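Local coordinates for protein probable enoyl-CoA hydratase/isomerase (Mycobacterium abscessus, PDB 3SWX) that probably acts on acyl-CoA thioesters as an enoyl-CoA hydratase or isomerase of the crotonase-like family, at residues 15-19 with 201-205; 63-69 with 109-115; 150-155 with 165-169; 243-247 with 261-265. All blocks are in the same frame, centred on the assembly; numbering follows the deposited sequence.

Overall arrangement
From the N terminus, the hairpin turn at 15-19 packs against the C-terminal part of helix 193-205. This is contact 1, and it closes a loop with 181 residues between its segments. Contacts 2 and 3 are both nested inside it, one after the other. Contact 2 ties the loop after strand 56-61 to the segment running from strand 105-109 into strand 112-114. Contact 3 packs two successive helices, 150-158 and 160-167. Contact 4 follows once contact 1 has closed, and brings the C terminus back to the start of helix 245-255. Contacts 1 and 4 are neighbours, about 17 Å apart between centres. Contacts 3 and 4 lie on opposite sides of the chain's centre.

Contact 1 (15-19 with 201-205); sequences RDGYV and AQTIA
Gln202 reaches from the helix to the hairpin turn with its amide end. NE2 of Gln202 donates to the carbonyl O of Asp16 at 2.8 Å. The acceptor lies close to the plane of the amide, but the donor comes from above the Asp16 carbonyl plane. Val19 N holds the same oxygen from the opposite face, 3.0 Å from Asp16 O. The other end of the amide is held through a water, which donates to Gln202 OE1 and accepts from Tyr18 N. Both ends of the amide are therefore engaged, and this fixes its rotation. A bend at chi2 (-65°) helps turn the Gln202 chain toward the turn. Its amide also lies against Val19, with CG2 of Val19 3.5 Å from Gln202 CD.

Small apolar contacts fill in beside the amide. Val19 CG1 touches Ala201 CB at 3.7 Å. One helical turn further on, Ala205 CB meets Tyr18 CB at 3.8 Å.

The receiving oxygen is set by the backbone. Asp16 to Val19 form a type II' beta turn, with Gly17 at its second position at positive phi (63°). Asp16 N also bonds to Val19 O, as in a tight two-residue beta hairpin. Arg55 adds a second shell. It makes a cation-pi contact with the Tyr18 ring and donates to Ala205 O.

The turn joins antiparallel strands 11-16 and 19-24, the first of which is an outermost strand of the six-stranded sheet. Helix 193-205 packs here through residues 201-205, with Val19 and Ala201 both resting on Val58 of strand 56-61.

Contact 2 (63-69 with 109-115); sequences GPLFTAG and VHGKVLT
The His110 ring carries CA of Leu65 over one face, a CH-pi contact 3.8 Å from the CA to the ring centroid. At its edge NE2 donates to Gly63 O at 2.7 Å, nearly in the ring plane. The imidazole also meets the ring of His193. The Phe66 ring has Val109 CG1 over one face, 4.0 Å from its centroid and offset toward the rim. CG of Phe66 is anti to its backbone N (chi1 178°), which places a ring face against Val109 CG1. Phe66 CB lies 4.1 Å from Val113 CG2.

The backbones are joined between these groups. Phe66 N donates to His110 O at 3.1 Å. Further along, Thr67 and Val113 form a single beta bridge, in which Leu114 N makes a weak bond to Thr67 O at 3.3 Å. Past the bridge, Leu114 CD1 lies against Ala68 O at 3.5 Å, and Thr115 OG1 touches Gly69 CA. Thr67 OG1 accepts from Gly69 N, an ST turn, and is also bonded to Asn31 O.

The imidazole bond, the backbone bonds and apolar packing together fix the loop 63-69 beside the segment that leads into helix 116-123. In crotonase relatives one oxyanion-hole N-H comes from the loop matching 63-69 and the other from the start of the helix matching 116-123. This pairing probably sets two such donors side by side to polarise a thioester carbonyl.

Contact 3 (150-155 with 165-169); sequences ATIRFP and RWMLT
The carbonyl O of Ala150 takes the helical bond from Phe154 N at 3.0 Å and is also approached by Met167, whose SD lies 3.6 Å from that oxygen. The sulfur approach is a packing contact. SD also rests 3.8 Å from CB of Ala150.

Met167 is a knob in a hole formed by Ala150, Thr151, Phe154 and Pro155. Its CG lies 3.6 Å from Phe154 CD2. The two side chains run past each other in opposite directions, and SD stands obliquely to the phenyl ring, 5.0 Å from its centroid, in a Met-aromatic contact. A bend at chi3 (-59°) turns the methyl away from the line of the chain, and CE ends 4.0 Å from CG of Pro155. Trp166 adds to the aromatic side, where its CD1 comes 4.1 Å from Phe154 CZ. The indole is fixed from outside the contact: NE1 bonds to Glu177, and Phe173 stacks on the ring.

Pro155 marks a kink, since its N cannot donate to the turn before. Beyond the knob, the hydroxyl of Thr151 bonds to Asn218 of the third subunit, and Leu168 packs on Thr215 of that subunit.

This is a buried contact between two consecutive helices, 150-158 and 160-167, with a single knob-into-hole. It lies at a subunit interface of the three-chain assembly, and trimers are well known among crotonase-like proteins.

Contact 4 (243-247 with 261-265); sequences TSEDA and EFVGR
The C-terminal segment turns back over the start of helix 245-255, with the CA atoms of Ser244 and Arg265 5.5 Å apart. The terminal carboxylate meets the first N-H groups of the helix. Glu245 N donates to Arg265 O at 2.8 Å, in the carbonyl plane and on a lone pair. Asp246 N donates to Arg265 OXT, also at 2.8 Å. Ser244 is the N-cap, and its OG accepts from Ala247 N and is also bonded to Leu241 O. The chain's own terminus thus acts as an anion at a helix N terminus, where the helix dipole would probably stabilise its charge.

Asp246 returns the grip with both carboxylate oxygens. OD1 accepts from Val263 N at 2.8 Å and OD2 from Gly264 N at 2.6 Å, each on the syn side. With one N-H on each oxygen, close to the carboxylate plane, the rotation of the group is fixed, although OD2 of Asp246 lies 3.6 Å from Arg265 OXT, a like charge. The Phe262 ring presents its edge to Asp246 O, with CE1 3.4 Å from it. Glu245 and Arg265 extend side by side into a salt bridge, with NE of Arg265 2.6 Å from Glu245 OE1 and approaching from above the carboxylate plane.

Contact 1 (15-19 with 201-205)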
loop_
_atom_site.group_PDB
_atom_site.type_symbol
_atom_site.label_atom_id
_atom_site.label_comp_id
_atom_site.label_asym_id
_atom_site.label_seq_id
_atom_site.Cartn_x
_atom_site.Cartn_y
_atom_site.Cartn_z
ATOM N N ARG B 15 0.917 0.515 34.542
ATOM C CA ARG B 15 -0.107 1.437 34.037
ATOM C C ARG B 15 0.313 2.874 34.240
ATOM O O ARG B 15 0.765 3.247 35.318
ATOM C CB ARG B 15 -1.404 1.284 34.807
ATOM C CG ARG B 15 -2.208 0.092 34.496
ATOM C CD ARG B 15 -3.618 0.322 34.991
ATOM N NE ARG B 15 -4.441 -0.864 34.818
ATOM C CZ ARG B 15 -5.769 -0.853 34.707
ATOM N NH1 ARG B 15 -6.464 0.287 34.730
ATOM N NH2 ARG B 15 -6.404 -1.996 34.562
ATOM N N ASP B 16 0.128 3.674 33.206
ATOM C CA ASP B 16 0.364 5.095 33.242
ATOM C C ASP B 16 -0.951 5.730 32.814
ATOM O O ASP B 16 -1.183 6.020 31.620
ATOM C CB ASP B 16 1.517 5.431 32.285
ATOM C CG ASP B 16 1.890 6.902 32.279
ATOM O OD1 ASP B 16 1.392 7.659 33.134
ATOM O OD2 ASP B 16 2.706 7.280 31.402
ATOM N N GLY B 17 -1.832 5.898 33.803
ATOM C CA GLY B 17 -3.186 6.416 33.584
ATOM C C GLY B 17 -4.003 5.493 32.692
ATOM O O GLY B 17 -4.221 4.339 33.005
ATOM N N TYR B 18 -4.422 6.010 31.545
ATOM C CA TYR B 18 -5.185 5.237 30.566
ATOM C C TYR B 18 -4.318 4.322 29.686
ATOM O O TYR B 18 -4.832 3.609 28.828
ATOM C CB TYR B 18 -5.939 6.186 29.639
ATOM C CG TYR B 18 -6.965 7.081 30.293
ATOM C CD1 TYR B 18 -8.055 6.551 30.939
ATOM C CD2 TYR B 18 -6.854 8.463 30.214
ATOM C CE1 TYR B 18 -9.026 7.370 31.517
ATOM C CE2 TYR B 18 -7.819 9.304 30.788
ATOM C CZ TYR B 18 -8.901 8.750 31.437
ATOM O OH TYR B 18 -9.850 9.570 32.005
ATOM N N VAL B 19 -3.003 4.337 29.877
ATOM C CA VAL B 19 -2.116 3.594 28.996
ATOM C C VAL B 19 -1.539 2.375 29.705
ATOM O O VAL B 19 -0.980 2.507 30.789
ATOM C CB VAL B 19 -0.964 4.484 28.488
ATOM C CG1 VAL B 19 0.046 3.658 27.675
ATOM C CG2 VAL B 19 -1.506 5.630 27.661
ATOM N N ALA B 201 0.855 7.201 22.828
ATOM C CA ALA B 201 -0.247 6.508 23.488
ATOM C C ALA B 201 -1.075 7.474 24.345
ATOM O O ALA B 201 -2.292 7.421 24.329
ATOM C CB ALA B 201 0.321 5.366 24.366
ATOM N N GLN B 202 -0.406 8.371 25.071
ATOM C CA GLN B 202 -1.112 9.365 25.879
ATOM C C GLN B 202 -1.901 10.345 24.995
ATOM O O GLN B 202 -2.997 10.777 25.365
ATOM C CB GLN B 202 -0.141 10.123 26.792
ATOM C CG GLN B 202 0.506 9.279 27.885
ATOM C CD GLN B 202 -0.482 8.730 28.923
ATOM O OE1 GLN B 202 -1.658 9.114 28.953
ATOM N NE2 GLN B 202 0.003 7.802 29.770
ATOM N N THR B 203 -1.356 10.697 23.834
ATOM C CA THR B 203 -2.091 11.575 22.913
ATOM C C THR B 203 -3.355 10.895 22.458
ATOM O O THR B 203 -4.425 11.514 22.437
ATOM C CB THR B 203 -1.250 11.978 21.705
ATOM O OG1 THR B 203 -0.097 12.679 22.182
ATOM C CG2 THR B 203 -2.041 12.896 20.777
ATOM N N ILE B 204 -3.228 9.607 22.137
ATOM C CA ILE B 204 -4.378 8.783 21.756
ATOM C C ILE B 204 -5.407 8.774 22.869
ATOM O O ILE B 204 -6.616 8.929 22.614
ATOM C CB ILE B 204 -3.953 7.336 21.391
ATOM C CG1 ILE B 204 -3.165 7.337 20.079
ATOM C CG2 ILE B 204 -5.179 6.447 21.202
ATOM C CD1 ILE B 204 -2.641 5.974 19.654
ATOM N N ALA B 205 -4.920 8.630 24.104
ATOM C CA ALA B 205 -5.782 8.581 25.284
ATOM C C ALA B 205 -6.492 9.901 25.631
ATOM O O ALA B 205 -7.458 9.893 26.396
ATOM C CB ALA B 205 -4.986 8.044 26.504
HETATM O O HOH W 1 -3.434 8.528 30.794
#

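Contact 2 (63-69 with 109-115)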
loop_
_atom_site.group_PDB
_atom_site.type_symbol
_atom_site.label_atom_id
_atom_site.label_comp_id
_atom_site.label_asym_id
_atom_site.label_seq_id
_atom_site.Cartn_x
_atom_site.Cartn_y
_atom_site.Cartn_z
ATOM N N GLY B 63 15.745 -5.477 28.414
ATOM C CA GLY B 63 17.076 -5.957 28.080
ATOM C C GLY B 63 17.611 -5.540 26.711
ATOM O O GLY B 63 17.147 -4.557 26.116
ATOM N N PRO B 64 18.592 -6.292 26.195
ATOM C CA PRO B 64 19.342 -5.829 25.020
ATOM C C PRO B 64 18.551 -5.698 23.700
ATOM O O PRO B 64 18.901 -4.846 22.878
ATOM C CB PRO B 64 20.479 -6.851 24.875
ATOM C CG PRO B 64 20.319 -7.834 25.974
ATOM C CD PRO B 64 19.250 -7.408 26.892
ATOM N N LEU B 65 17.509 -6.500 23.499
ATOM C CA LEU B 65 16.757 -6.434 22.255
ATOM C C LEU B 65 15.286 -6.820 22.413
ATOM O O LEU B 65 14.874 -7.365 23.439
ATOM C CB LEU B 65 17.442 -7.294 21.202
ATOM C CG LEU B 65 17.628 -8.765 21.562
ATOM C CD1 LEU B 65 16.400 -9.581 21.171
ATOM C CD2 LEU B 65 18.884 -9.313 20.867
ATOM N N PHE B 66 14.492 -6.513 21.390
ATOM C CA PHE B 66 13.052 -6.673 21.473
ATOM C C PHE B 66 12.661 -8.149 21.601
ATOM O O PHE B 66 11.995 -8.525 22.570
ATOM C CB PHE B 66 12.377 -5.997 20.273
ATOM C CG PHE B 66 10.893 -6.159 20.241
ATOM C CD1 PHE B 66 10.113 -5.675 21.269
ATOM C CD2 PHE B 66 10.270 -6.795 19.170
ATOM C CE1 PHE B 66 8.718 -5.830 21.244
ATOM C CE2 PHE B 66 8.893 -6.938 19.124
ATOM C CZ PHE B 66 8.114 -6.472 20.162
ATOM N N THR B 67 13.064 -8.971 20.631
ATOM C CA THR B 67 12.863 -10.418 20.717
ATOM C C THR B 67 13.727 -11.177 19.724
ATOM O O THR B 67 13.910 -10.755 18.586
ATOM C CB THR B 67 11.381 -10.877 20.519
ATOM O OG1 THR B 67 11.312 -12.309 20.602
ATOM C CG2 THR B 67 10.815 -10.419 19.167
ATOM N N ALA B 68 14.259 -12.303 20.172
ATOM C CA ALA B 68 15.016 -13.201 19.302
ATOM C C ALA B 68 14.086 -14.165 18.534
ATOM O O ALA B 68 14.563 -14.998 17.772
ATOM C CB ALA B 68 16.024 -13.972 20.125
ATOM N N GLY B 69 12.765 -14.044 18.711
ATOM C CA GLY B 69 11.819 -14.889 17.980
ATOM C C GLY B 69 11.294 -16.056 18.796
ATOM O O GLY B 69 11.125 -15.941 20.013
ATOM N N VAL B 109 10.483 -0.853 19.492
ATOM C CA VAL B 109 11.525 -1.833 19.222
ATOM C C VAL B 109 12.933 -1.229 19.295
ATOM O O VAL B 109 13.139 -0.046 19.057
ATOM C CB VAL B 109 11.333 -2.581 17.836
ATOM C CG1 VAL B 109 9.934 -3.250 17.737
ATOM C CG2 VAL B 109 11.595 -1.662 16.624
ATOM N N HIS B 110 13.892 -2.086 19.623
ATOM C CA HIS B 110 15.308 -1.743 19.666
ATOM C C HIS B 110 16.103 -3.036 19.507
ATOM O O HIS B 110 15.590 -4.110 19.779
ATOM C CB HIS B 110 15.649 -1.103 21.006
ATOM C CG HIS B 110 15.688 -2.075 22.149
ATOM N ND1 HIS B 110 14.562 -2.715 22.623
ATOM C CD2 HIS B 110 16.722 -2.521 22.905
ATOM C CE1 HIS B 110 14.900 -3.510 23.622
ATOM N NE2 HIS B 110 16.204 -3.406 23.817
ATOM N N GLY B 111 17.357 -2.923 19.080
ATOM C CA GLY B 111 18.209 -4.099 18.843
ATOM C C GLY B 111 17.632 -5.004 17.766
ATOM O O GLY B 111 16.907 -4.544 16.881
ATOM N N LYS B 112 17.929 -6.293 17.846
ATOM C CA LYS B 112 17.379 -7.261 16.882
ATOM C C LYS B 112 15.892 -7.520 17.043
ATOM O O LYS B 112 15.374 -7.781 18.159
ATOM C CB LYS B 112 18.129 -8.587 16.951
ATOM C CG LYS B 112 19.570 -8.434 16.500
ATOM C CD LYS B 112 20.278 -9.780 16.417
ATOM C CE LYS B 112 21.691 -9.630 15.877
ATOM N NZ LYS B 112 22.221 -10.977 15.545
ATOM N N VAL B 113 15.205 -7.442 15.915
ATOM C CA VAL B 113 13.815 -7.771 15.822
ATOM C C VAL B 113 13.771 -8.931 14.814
ATOM O O VAL B 113 13.848 -8.713 13.576
ATOM C CB VAL B 113 12.996 -6.554 15.342
ATOM C CG1 VAL B 113 11.509 -6.911 15.222
ATOM C CG2 VAL B 113 13.186 -5.361 16.294
ATOM N N LEU B 114 13.708 -10.165 15.320
ATOM C CA LEU B 114 13.731 -11.318 14.439
ATOM C C LEU B 114 12.361 -11.942 14.305
ATOM O O LEU B 114 11.594 -11.944 15.255
ATOM C CB LEU B 114 14.706 -12.383 14.942
ATOM C CG LEU B 114 16.121 -11.916 15.301
ATOM C CD1 LEU B 114 16.919 -13.074 15.956
ATOM C CD2 LEU B 114 16.809 -11.364 14.081
ATOM N N THR B 115 12.107 -12.501 13.119
ATOM C CA THR B 115 10.991 -13.388 12.849
ATOM C C THR B 115 9.657 -12.863 13.426
ATOM O O THR B 115 9.093 -11.882 12.927
ATOM C CB THR B 115 11.331 -14.846 13.331
ATOM O OG1 THR B 115 11.577 -14.849 14.739
ATOM C CG2 THR B 115 12.567 -15.397 12.617
#

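Contact 3 (150-155 with 165-169)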
loop_
_atom_site.group_PDB
_atom_site.type_symbol
_atom_site.label_atom_id
_atom_site.label_comp_id
_atom_site.label_asym_id
_atom_site.label_seq_id
_atom_site.Cartn_x
_atom_site.Cartn_y
_atom_site.Cartn_z
ATOM N N ALA B 150 3.302 -11.903 8.444
ATOM C CA ALA B 150 4.169 -11.127 7.536
ATOM C C ALA B 150 3.744 -11.309 6.080
ATOM O O ALA B 150 3.816 -10.383 5.294
ATOM C CB ALA B 150 5.693 -11.520 7.697
ATOM N N THR B 151 3.319 -12.516 5.713
ATOM C CA THR B 151 2.965 -12.787 4.319
ATOM C C THR B 151 1.795 -11.934 3.850
ATOM O O THR B 151 1.706 -11.611 2.665
ATOM C CB THR B 151 2.626 -14.257 4.086
ATOM O OG1 THR B 151 1.605 -14.669 5.010
ATOM C CG2 THR B 151 3.905 -15.128 4.242
ATOM N N ILE B 152 0.950 -11.528 4.792
ATOM C CA ILE B 152 -0.237 -10.731 4.512
ATOM C C ILE B 152 0.089 -9.239 4.670
ATOM O O ILE B 152 -0.162 -8.446 3.769
ATOM C CB ILE B 152 -1.403 -11.094 5.472
ATOM C CG1 ILE B 152 -1.795 -12.555 5.299
ATOM C CG2 ILE B 152 -2.630 -10.142 5.258
ATOM C CD1 ILE B 152 -2.595 -13.145 6.472
ATOM N N ARG B 153 0.689 -8.883 5.806
ATOM C CA ARG B 153 0.823 -7.486 6.190
ATOM C C ARG B 153 2.054 -6.786 5.662
ATOM O O ARG B 153 2.018 -5.592 5.507
ATOM C CB ARG B 153 0.782 -7.358 7.713
ATOM C CG ARG B 153 -0.536 -7.874 8.286
ATOM C CD ARG B 153 -0.465 -8.107 9.756
ATOM N NE ARG B 153 -1.763 -8.583 10.236
ATOM C CZ ARG B 153 -1.962 -9.280 11.348
ATOM N NH1 ARG B 153 -0.955 -9.639 12.113
ATOM N NH2 ARG B 153 -3.190 -9.652 11.663
ATOM N N PHE B 154 3.152 -7.512 5.448
ATOM C CA PHE B 154 4.397 -6.884 5.027
ATOM C C PHE B 154 4.226 -6.350 3.580
ATOM O O PHE B 154 4.519 -5.180 3.314
ATOM C CB PHE B 154 5.563 -7.877 5.189
ATOM C CG PHE B 154 6.961 -7.259 5.302
ATOM C CD1 PHE B 154 7.264 -6.006 4.841
ATOM C CD2 PHE B 154 7.999 -8.039 5.797
ATOM C CE1 PHE B 154 8.581 -5.510 4.915
ATOM C CE2 PHE B 154 9.290 -7.556 5.886
ATOM C CZ PHE B 154 9.585 -6.278 5.447
ATOM N N PRO B 155 3.705 -7.180 2.650
ATOM C CA PRO B 155 3.429 -6.655 1.311
ATOM C C PRO B 155 2.424 -5.497 1.269
ATOM O O PRO B 155 2.571 -4.578 0.459
ATOM C CB PRO B 155 2.884 -7.887 0.561
ATOM C CG PRO B 155 3.447 -9.022 1.280
ATOM C CD PRO B 155 3.385 -8.611 2.720
ATOM N N ARG B 165 11.884 -8.601 -0.993
ATOM C CA ARG B 165 13.314 -8.375 -0.874
ATOM C C ARG B 165 13.839 -8.891 0.465
ATOM O O ARG B 165 14.940 -9.471 0.531
ATOM C CB ARG B 165 13.609 -6.876 -1.007
ATOM C CG ARG B 165 15.037 -6.468 -0.660
ATOM C CD ARG B 165 16.021 -7.153 -1.548
ATOM N NE ARG B 165 17.398 -6.829 -1.184
ATOM C CZ ARG B 165 18.171 -7.549 -0.380
ATOM N NH1 ARG B 165 17.714 -8.649 0.223
ATOM N NH2 ARG B 165 19.411 -7.148 -0.154
ATOM N N TRP B 166 13.056 -8.673 1.522
ATOM C CA TRP B 166 13.429 -9.121 2.863
ATOM C C TRP B 166 12.864 -10.492 3.235
ATOM O O TRP B 166 13.588 -11.310 3.818
ATOM C CB TRP B 166 13.083 -8.044 3.924
ATOM C CG TRP B 166 13.631 -6.715 3.498
ATOM C CD1 TRP B 166 12.917 -5.595 3.183
ATOM C CD2 TRP B 166 15.011 -6.380 3.276
ATOM N NE1 TRP B 166 13.762 -4.574 2.810
ATOM C CE2 TRP B 166 15.050 -5.033 2.836
ATOM C CE3 TRP B 166 16.213 -7.084 3.401
ATOM C CZ2 TRP B 166 16.247 -4.374 2.527
ATOM C CZ3 TRP B 166 17.408 -6.428 3.080
ATOM C CH2 TRP B 166 17.413 -5.082 2.665
ATOM N N MET B 167 11.609 -10.782 2.897
ATOM C CA MET B 167 11.042 -12.093 3.258
ATOM C C MET B 167 11.658 -13.287 2.491
ATOM O O MET B 167 11.765 -14.393 3.044
ATOM C CB MET B 167 9.513 -12.095 3.104
ATOM C CG MET B 167 8.790 -11.126 4.045
ATOM S SD MET B 167 6.999 -11.407 4.085
ATOM C CE MET B 167 6.595 -11.175 2.354
ATOM N N LEU B 168 12.115 -13.073 1.258
ATOM C CA LEU B 168 12.605 -14.198 0.437
ATOM C C LEU B 168 14.079 -14.514 0.658
ATOM O O LEU B 168 14.530 -15.621 0.351
ATOM C CB LEU B 168 12.346 -13.973 -1.055
ATOM C CG LEU B 168 10.888 -13.763 -1.521
ATOM C CD1 LEU B 168 10.864 -13.676 -3.047
ATOM C CD2 LEU B 168 9.964 -14.892 -1.055
ATOM N N THR B 169 14.821 -13.538 1.162
ATOM C CA THR B 169 16.258 -13.630 1.322
ATOM C C THR B 169 16.714 -13.936 2.749
ATOM O O THR B 169 17.831 -14.397 2.946
ATOM C CB THR B 169 16.914 -12.301 0.942
ATOM O OG1 THR B 169 16.461 -11.285 1.837
ATOM C CG2 THR B 169 16.601 -11.904 -0.526
#

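Contact 4 (243-247 with 261-265)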
loop_
_atom_site.group_PDB
_atom_site.type_symbol
_atom_site.label_atom_id
_atom_site.label_comp_id
_atom_site.label_asym_id
_atom_site.label_seq_id
_atom_site.Cartn_x
_atom_site.Cartn_y
_atom_site.Cartn_z
ATOM N N THR B 243 -24.432 10.731 19.010
ATOM C CA THR B 243 -25.345 10.357 20.071
ATOM C C THR B 243 -24.653 10.257 21.435
ATOM O O THR B 243 -25.309 10.278 22.494
ATOM C CB THR B 243 -25.973 8.995 19.665
ATOM O OG1 THR B 243 -27.270 9.233 19.124
ATOM C CG2 THR B 243 -26.007 7.976 20.811
ATOM N N SER B 244 -23.330 10.148 21.407
ATOM C CA SER B 244 -22.555 9.906 22.612
ATOM C C SER B 244 -22.326 11.202 23.405
ATOM O O SER B 244 -22.347 12.311 22.852
ATOM C CB SER B 244 -21.211 9.256 22.253
ATOM O OG SER B 244 -20.342 10.207 21.675
ATOM N N GLU B 245 -22.099 11.050 24.705
ATOM C CA GLU B 245 -21.708 12.188 25.545
ATOM C C GLU B 245 -20.468 12.900 25.012
ATOM O O GLU B 245 -20.365 14.140 25.056
ATOM C CB GLU B 245 -21.366 11.721 26.948
ATOM C CG GLU B 245 -22.532 11.302 27.760
ATOM C CD GLU B 245 -22.171 11.244 29.213
ATOM O OE1 GLU B 245 -22.408 10.183 29.812
ATOM O OE2 GLU B 245 -21.618 12.248 29.729
ATOM N N ASP B 246 -19.515 12.104 24.549
ATOM C CA ASP B 246 -18.240 12.638 24.085
ATOM C C ASP B 246 -18.368 13.537 22.843
ATOM O O ASP B 246 -17.592 14.502 22.703
ATOM C CB ASP B 246 -17.230 11.493 23.858
ATOM C CG ASP B 246 -16.645 10.961 25.169
ATOM O OD1 ASP B 246 -16.823 11.620 26.217
ATOM O OD2 ASP B 246 -15.993 9.904 25.153
ATOM N N ALA B 247 -19.320 13.248 21.946
ATOM C CA ALA B 247 -19.524 14.134 20.778
ATOM C C ALA B 247 -19.982 15.547 21.208
ATOM O O ALA B 247 -19.472 16.557 20.714
ATOM C CB ALA B 247 -20.489 13.521 19.793
ATOM N N GLU B 261 -12.413 16.939 27.885
ATOM C CA GLU B 261 -12.082 15.803 28.758
ATOM C C GLU B 261 -13.088 14.686 28.465
ATOM O O GLU B 261 -14.206 14.704 28.975
ATOM C CB GLU B 261 -12.181 16.202 30.240
ATOM N N PHE B 262 -12.708 13.724 27.634
ATOM C CA PHE B 262 -13.653 12.681 27.195
ATOM C C PHE B 262 -13.833 11.589 28.237
ATOM O O PHE B 262 -12.894 11.263 28.952
ATOM C CB PHE B 262 -13.188 12.055 25.883
ATOM C CG PHE B 262 -13.136 13.029 24.739
ATOM C CD1 PHE B 262 -14.307 13.588 24.233
ATOM C CD2 PHE B 262 -11.930 13.393 24.182
ATOM C CE1 PHE B 262 -14.263 14.488 23.190
ATOM C CE2 PHE B 262 -11.874 14.286 23.111
ATOM C CZ PHE B 262 -13.037 14.839 22.624
ATOM N N VAL B 263 -15.038 11.021 28.290
ATOM C CA VAL B 263 -15.375 9.947 29.244
ATOM C C VAL B 263 -15.553 8.557 28.631
ATOM O O VAL B 263 -15.654 7.578 29.365
ATOM C CB VAL B 263 -16.662 10.286 30.039
ATOM C CG1 VAL B 263 -16.443 11.552 30.851
ATOM C CG2 VAL B 263 -17.863 10.441 29.110
ATOM N N GLY B 264 -15.603 8.456 27.302
ATOM C CA GLY B 264 -15.732 7.155 26.648
ATOM C C GLY B 264 -17.160 6.624 26.584
ATOM O O GLY B 264 -17.378 5.412 26.622
ATOM N N ARG B 265 -18.127 7.531 26.493
ATOM C CA ARG B 265 -19.505 7.173 26.222
ATOM C C ARG B 265 -20.208 8.390 25.622
ATOM O O ARG B 265 -21.421 8.429 25.412
ATOM C CB ARG B 265 -20.198 6.699 27.508
ATOM C CG ARG B 265 -20.059 7.651 28.675
ATOM C CD ARG B 265 -20.830 7.195 29.890
ATOM N NE ARG B 265 -20.937 8.298 30.836
ATOM C CZ ARG B 265 -20.043 8.603 31.778
ATOM N NH1 ARG B 265 -18.945 7.880 31.963
ATOM N NH2 ARG B 265 -20.258 9.645 32.557
ATOM O OXT ARG B 265 -19.544 9.399 25.332
#